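Local atomic coordinates of LacI family sugar-binding transcriptional regulator (Enterococcus faecalis V583, PDB entry 4RK0), a protein that binds ribose in the crystal and probably acts as a sugar-responsive transcriptional regulator of the LacI family, recognising DNA control regions. Residues A[185-190]-A[224-229]; A[218-223]-A[265-270]. All coordinates share one frame; numbering follows the deposited sequence.

Contact 1 (A[185-190]-A[224-229]). With RIB (alpha-D-ribofuranose), chain E.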
loop_
_atom_site.group_PDB
_atom_site.type_symbol
_atom_site.label_atom_id
_atom_site.label_comp_id
_atom_site.label_asym_id
_atom_site.label_seq_id
_atom_site.Cartn_x
_atom_site.Cartn_y
_atom_site.Cartn_z
ATOM N N ILE A 185 2.841 15.521 -9.514
ATOM C CA ILE A 185 4.091 15.442 -8.760
ATOM C C ILE A 185 4.260 14.114 -8.049
ATOM O O ILE A 185 5.345 13.798 -7.580
ATOM C CB ILE A 185 4.262 16.657 -7.821
ATOM C CG1 ILE A 185 5.671 17.206 -7.893
ATOM C CG2 ILE A 185 3.892 16.307 -6.414
ATOM C CD1 ILE A 185 5.927 17.992 -9.132
ATOM N N ASN A 186 3.195 13.317 -7.976
ATOM C CA ASN A 186 3.361 11.897 -7.688
ATOM C C ASN A 186 2.290 11.072 -8.405
ATOM O O ASN A 186 1.316 11.635 -8.940
ATOM C CB ASN A 186 3.481 11.562 -6.207
ATOM C CG ASN A 186 2.163 11.535 -5.471
ATOM O OD1 ASN A 186 1.163 12.112 -5.898
ATOM N ND2 ASN A 186 2.175 10.879 -4.320
ATOM N N ASP A 187 2.495 9.758 -8.431
ATOM C CA ASP A 187 1.586 8.855 -9.161
ATOM C C ASP A 187 0.186 8.865 -8.523
ATOM O O ASP A 187 -0.815 8.797 -9.232
ATOM C CB ASP A 187 2.140 7.437 -9.263
ATOM C CG ASP A 187 3.355 7.320 -10.221
ATOM O OD1 ASP A 187 3.525 8.162 -11.107
ATOM O OD2 ASP A 187 4.114 6.362 -10.070
ATOM N N GLU A 188 0.099 8.960 -7.213
ATOM C CA GLU A 188 -1.219 9.035 -6.560
ATOM C C GLU A 188 -2.032 10.249 -7.038
ATOM O O GLU A 188 -3.217 10.122 -7.355
ATOM C CB GLU A 188 -1.064 9.057 -5.032
ATOM C CG GLU A 188 -0.567 7.743 -4.458
ATOM C CD GLU A 188 -1.125 7.438 -3.074
ATOM O OE1 GLU A 188 -1.175 8.342 -2.217
ATOM O OE2 GLU A 188 -1.512 6.281 -2.823
ATOM N N ILE A 189 -1.412 11.424 -7.126
ATOM C CA ILE A 189 -2.101 12.557 -7.756
ATOM C C ILE A 189 -2.577 12.233 -9.174
ATOM O O ILE A 189 -3.689 12.620 -9.566
ATOM C CB ILE A 189 -1.220 13.807 -7.806
ATOM C CG1 ILE A 189 -1.063 14.328 -6.385
ATOM C CG2 ILE A 189 -1.830 14.876 -8.698
ATOM C CD1 ILE A 189 -0.167 15.552 -6.236
ATOM N N ALA A 190 -1.699 11.629 -9.974
ATOM C CA ALA A 190 -2.023 11.257 -11.330
ATOM C C ALA A 190 -3.247 10.325 -11.395
ATOM O O ALA A 190 -4.093 10.458 -12.292
ATOM C CB ALA A 190 -0.849 10.537 -11.974
ATOM N N PRO A 224 -4.964 4.881 -19.664
ATOM C CA PRO A 224 -3.860 4.087 -20.182
ATOM C C PRO A 224 -2.689 3.939 -19.196
ATOM O O PRO A 224 -2.620 4.704 -18.241
ATOM C CB PRO A 224 -3.413 4.907 -21.399
ATOM C CG PRO A 224 -3.651 6.306 -20.953
ATOM C CD PRO A 224 -4.871 6.295 -20.055
ATOM N N PRO A 225 -1.757 2.990 -19.447
ATOM C CA PRO A 225 -0.610 2.866 -18.559
ATOM C C PRO A 225 0.133 4.206 -18.464
ATOM O O PRO A 225 0.300 4.910 -19.487
ATOM C CB PRO A 225 0.222 1.762 -19.180
ATOM C CG PRO A 225 -0.781 0.924 -19.900
ATOM C CD PRO A 225 -1.880 1.825 -20.347
ATOM N N LEU A 226 0.541 4.528 -17.240
ATOM C CA LEU A 226 1.011 5.878 -16.869
ATOM C C LEU A 226 2.535 6.025 -17.073
ATOM O O LEU A 226 3.361 5.263 -16.516
ATOM C CB LEU A 226 0.622 6.199 -15.412
ATOM C CG LEU A 226 1.132 7.509 -14.830
ATOM C CD1 LEU A 226 0.512 8.699 -15.562
ATOM C CD2 LEU A 226 0.823 7.561 -13.339
ATOM N N THR A 227 2.859 7.027 -17.884
ATOM C CA THR A 227 4.206 7.501 -18.131
ATOM C C THR A 227 4.597 8.233 -16.892
ATOM O O THR A 227 3.810 9.049 -16.370
ATOM C CB THR A 227 4.225 8.431 -19.358
ATOM O OG1 THR A 227 3.939 7.674 -20.539
ATOM C CG2 THR A 227 5.600 9.129 -19.529
ATOM N N THR A 228 5.807 7.969 -16.412
ATOM C CA THR A 228 6.192 8.431 -15.091
ATOM C C THR A 228 7.710 8.478 -14.924
ATOM O O THR A 228 8.448 8.018 -15.778
ATOM C CB THR A 228 5.585 7.484 -14.026
ATOM O OG1 THR A 228 5.715 8.097 -12.761
ATOM C CG2 THR A 228 6.234 6.100 -14.030
ATOM N N ILE A 229 8.156 9.090 -13.844
ATOM C CA ILE A 229 9.563 9.086 -13.462
ATOM C C ILE A 229 9.760 8.056 -12.407
ATOM O O ILE A 229 9.106 8.121 -11.373
ATOM C CB ILE A 229 9.976 10.456 -12.884
ATOM C CG1 ILE A 229 9.802 11.550 -13.912
ATOM C CG2 ILE A 229 11.436 10.395 -12.411
ATOM C CD1 ILE A 229 10.355 11.283 -15.290
HETATM O O5 RIB E . 4.634 9.350 -3.829
HETATM C C5 RIB E . 4.895 9.745 -2.491
HETATM C C4 RIB E . 5.806 10.889 -2.600
HETATM O O4 RIB E . 6.094 11.541 -1.336
HETATM C C3 RIB E . 6.959 10.132 -3.230
HETATM O O3 RIB E . 7.098 10.773 -4.499
HETATM C C2 RIB E . 8.043 10.321 -2.165
HETATM O O2 RIB E . 9.265 10.731 -2.729
HETATM C C1 RIB E . 7.468 11.230 -1.065
HETATM O O1 RIB E . 8.318 12.326 -0.771
#
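Asp187, in the first turn of helix 187-199, reaches across to Thr228 of strand 228-230, and the two side chains meet at about a right angle. CB starts off to the side of segment 224-229, and the rest of the chain turns in, with a first torsion that sets CG beside the backbone N and anti to the carbonyl carbon (chi1 -71°). Asp187 CG comes no nearer than 3.6 Å to Thr228 OG1. OD1 does the work: Asp187 OD1 accepts from Thr228 OG1 at 2.7 Å, on its syn lone pair, the side facing the other carboxylate oxygen. Asp187 OD1 also rests 3.6 Å from Leu226 CD2. OD2 takes the backbone N of Val216, with a weak second bond from Asn215 N, so both oxygens of this buried carboxylate have donors, which would probably favour its charged form. Asp187 thereby ties the first turn of helix 187-199 to strand 228-230 through one side-chain oxygen and to the 215-216 loop through the other, next to the sugar cleft of the periplasmic-binding-protein fold. One residue earlier, Asn186 stands at the N-cap and divides its amide between protein and sugar. Asn186 OD1 caps Ile189 N at 2.9 Å, with the donor 39° above the carbonyl plane, while Asn186 ND2 donates to RIB O5 at 2.9 Å in a nearly straight bond (166°). Holding both ends fixes the flip of the amide and orients its NH2 to the ribose, which Asp214 and Arg143 among others also bind. Further along the helix, Ala190 CB points at the other segment and meets the CD2 branch of Leu226 at 3.7 Å; Leu226 also touches Phe191 and Tyr194 of the same helix.

Contact 2 (A[218-223]-A[265-270]); sequences MCEYVS and IERFST
Arg267 NH2 is gripped by two oxygens, Glu220 OE2 across the contact and Asn215 OD1 from the neighbouring loop. The salt bridge to Glu220 is far from ideal: Arg267 NH2 lies 3.2 Å from Glu220 OE2, the N-H...acceptor angle is 141°, and the donor arrives on the anti side, out of the carboxylate plane. Carboxylate and guanidinium planes stand 81° apart, which excludes a flat two-pronged pairing. Glu220 CG lies over one guanidinium face, 3.6 Å from Arg267 NE, and the two side chains cross at about a right angle. Ile265 CG2 covers the opposite face, over its centre, so the group is sandwiched between them. The other terminal nitrogen, Arg267 NH1, has its strongest partner in the carbonyl oxygen of Leu226, and it approaches Cys219 CB obliquely at 3.4 Å. Arg267 gets there because its chain runs straight from CG to NE, with chi3 at 177°, reaching from the 265-270 loop to the 3-10 turn. Together the backbone acceptor, the asparagine and the glutamate fix the rotation of the guanidinium, the glutamate bond being the looser hold. Glu220 is partly exposed and OE1 also has a long, weak ion pair with Arg195 of the second subunit; Met218 and Val222 pack on Met218 of the second subunit. The arginine thus joins the 3-10 turn after strand 209-211 to the loop that follows strand 257-265, at the subunit interface, in the periplasmic-binding-protein fold of LacI regulators.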
loop_
_atom_site.group_PDB
_atom_site.type_symbol
_atom_site.label_atom_id
_atom_site.label_comp_id
_atom_site.label_asym_id
_atom_site.label_seq_id
_atom_site.Cartn_x
_atom_site.Cartn_y
_atom_site.Cartn_z
ATOM N N MET A 218 1.036 0.212 -9.605
ATOM C CA MET A 218 -0.247 0.547 -10.234
ATOM C C MET A 218 -0.161 1.283 -11.574
ATOM O O MET A 218 -1.167 1.348 -12.276
ATOM C CB MET A 218 -1.158 1.369 -9.294
ATOM C CG MET A 218 -2.092 0.557 -8.383
ATOM S SD MET A 218 -3.095 -0.749 -9.121
ATOM C CE MET A 218 -4.536 0.049 -9.713
ATOM N N CYS A 219 0.997 1.880 -11.900
ATOM C CA CYS A 219 1.140 2.625 -13.155
ATOM C C CYS A 219 0.760 1.773 -14.383
ATOM O O CYS A 219 0.250 2.282 -15.376
ATOM C CB CYS A 219 2.562 3.143 -13.286
ATOM S SG CYS A 219 2.929 4.555 -12.176
ATOM N N GLU A 220 1.053 0.482 -14.303
ATOM C CA GLU A 220 0.821 -0.455 -15.422
ATOM C C GLU A 220 -0.604 -1.024 -15.439
ATOM O O GLU A 220 -0.976 -1.691 -16.389
ATOM C CB GLU A 220 1.819 -1.601 -15.343
ATOM C CG GLU A 220 3.283 -1.156 -15.301
ATOM C CD GLU A 220 4.278 -2.283 -15.488
ATOM O OE1 GLU A 220 3.964 -3.437 -15.137
ATOM O OE2 GLU A 220 5.399 -2.000 -15.967
ATOM N N TYR A 221 -1.385 -0.758 -14.394
ATOM C CA TYR A 221 -2.773 -1.225 -14.265
ATOM C C TYR A 221 -3.867 -0.182 -14.470
ATOM O O TYR A 221 -5.048 -0.507 -14.538
ATOM C CB TYR A 221 -2.932 -1.934 -12.916
ATOM C CG TYR A 221 -1.959 -3.030 -12.797
ATOM C CD1 TYR A 221 -0.662 -2.823 -12.284
ATOM C CD2 TYR A 221 -2.295 -4.310 -13.236
ATOM C CE1 TYR A 221 0.247 -3.871 -12.201
ATOM C CE2 TYR A 221 -1.396 -5.343 -13.169
ATOM C CZ TYR A 221 -0.122 -5.132 -12.652
ATOM O OH TYR A 221 0.723 -6.221 -12.619
ATOM N N VAL A 222 -3.493 1.074 -14.598
ATOM C CA VAL A 222 -4.442 2.111 -14.963
ATOM C C VAL A 222 -4.525 2.196 -16.499
ATOM O O VAL A 222 -3.695 1.613 -17.194
ATOM C CB VAL A 222 -4.094 3.437 -14.306
ATOM C CG1 VAL A 222 -4.321 3.309 -12.795
ATOM C CG2 VAL A 222 -2.639 3.865 -14.583
ATOM N N SER A 223 -5.524 2.923 -16.990
ATOM C CA SER A 223 -5.816 2.999 -18.416
ATOM C C SER A 223 -5.905 4.443 -18.830
ATOM O O SER A 223 -6.776 5.184 -18.352
ATOM C CB SER A 223 -7.122 2.273 -18.751
ATOM O OG SER A 223 -6.848 0.919 -19.084
ATOM N N ILE A 265 10.062 6.555 -17.563
ATOM C CA ILE A 265 9.421 5.325 -18.043
ATOM C C ILE A 265 8.309 5.743 -18.923
ATOM O O ILE A 265 7.314 6.245 -18.436
ATOM C CB ILE A 265 8.812 4.492 -16.910
ATOM C CG1 ILE A 265 9.851 4.199 -15.830
ATOM C CG2 ILE A 265 8.274 3.161 -17.469
ATOM C CD1 ILE A 265 11.034 3.380 -16.287
ATOM N N GLU A 266 8.472 5.568 -20.230
ATOM C CA GLU A 266 7.464 5.992 -21.164
ATOM C C GLU A 266 6.453 4.886 -21.374
ATOM O O GLU A 266 6.813 3.746 -21.711
ATOM C CB GLU A 266 8.105 6.412 -22.484
ATOM C CG GLU A 266 7.146 6.941 -23.537
ATOM C CD GLU A 266 7.862 7.692 -24.656
ATOM O OE1 GLU A 266 9.112 7.741 -24.632
ATOM O OE2 GLU A 266 7.181 8.238 -25.556
ATOM N N ARG A 267 5.193 5.233 -21.146
ATOM C CA ARG A 267 4.082 4.326 -21.372
ATOM C C ARG A 267 3.118 4.962 -22.347
ATOM O O ARG A 267 3.534 5.358 -23.471
ATOM C CB ARG A 267 3.450 3.903 -20.032
ATOM C CG ARG A 267 4.386 3.103 -19.195
ATOM C CD ARG A 267 3.668 2.359 -18.077
ATOM N NE ARG A 267 4.612 1.545 -17.330
ATOM C CZ ARG A 267 5.226 1.919 -16.195
ATOM N NH1 ARG A 267 5.033 3.132 -15.686
ATOM N NH2 ARG A 267 6.063 1.085 -15.588
ATOM N N PHE A 268 1.844 5.094 -21.981
ATOM C CA PHE A 268 0.843 5.443 -22.953
ATOM C C PHE A 268 -0.010 6.623 -22.573
ATOM O O PHE A 268 -1.012 6.930 -23.236
ATOM C CB PHE A 268 0.024 4.185 -23.319
ATOM C CG PHE A 268 0.824 3.192 -24.101
ATOM C CD1 PHE A 268 1.005 3.358 -25.475
ATOM C CD2 PHE A 268 1.488 2.148 -23.470
ATOM C CE1 PHE A 268 1.780 2.471 -26.206
ATOM C CE2 PHE A 268 2.274 1.252 -24.202
ATOM C CZ PHE A 268 2.415 1.416 -25.570
ATOM N N SER A 269 0.415 7.373 -21.570
ATOM C CA SER A 269 -0.429 8.470 -21.093
ATOM C C SER A 269 -0.075 9.858 -21.654
ATOM O O SER A 269 -0.684 10.829 -21.286
ATOM C CB SER A 269 -0.417 8.483 -19.552
ATOM O OG SER A 269 0.841 8.888 -19.052
ATOM N N THR A 270 0.914 9.928 -22.529
ATOM C CA THR A 270 1.172 11.150 -23.288
ATOM C C THR A 270 1.136 10.921 -24.781
ATOM O O THR A 270 1.335 9.809 -25.258
ATOM C CB THR A 270 2.559 11.753 -22.927
ATOM O OG1 THR A 270 3.611 10.928 -23.456
ATOM C CG2 THR A 270 2.726 11.869 -21.416
#

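How the contacts relate
The two contacts lie about 7 Å apart between centres, on the same side of the chain's centre, and their segments interleave: 185-190, 218-223, 224-229, then 265-270. Segments 218-223 and 224-229 are consecutive, so one continuous piece of chain serves first contact 2 and then contact 1. Strands 228-230 and 257-265 are antiparallel neighbours at the edge of the seven-stranded sheet, joined by a probable bond from Ile265 N to Thr228 O (2.8 Å). Contact 1 includes the first turn of helix 187-199 and Asn186 of the ribose pocket, whereas contact 2 touches the second subunit, so a short path of contacts links pocket and interface; whether it carries a signal is not established.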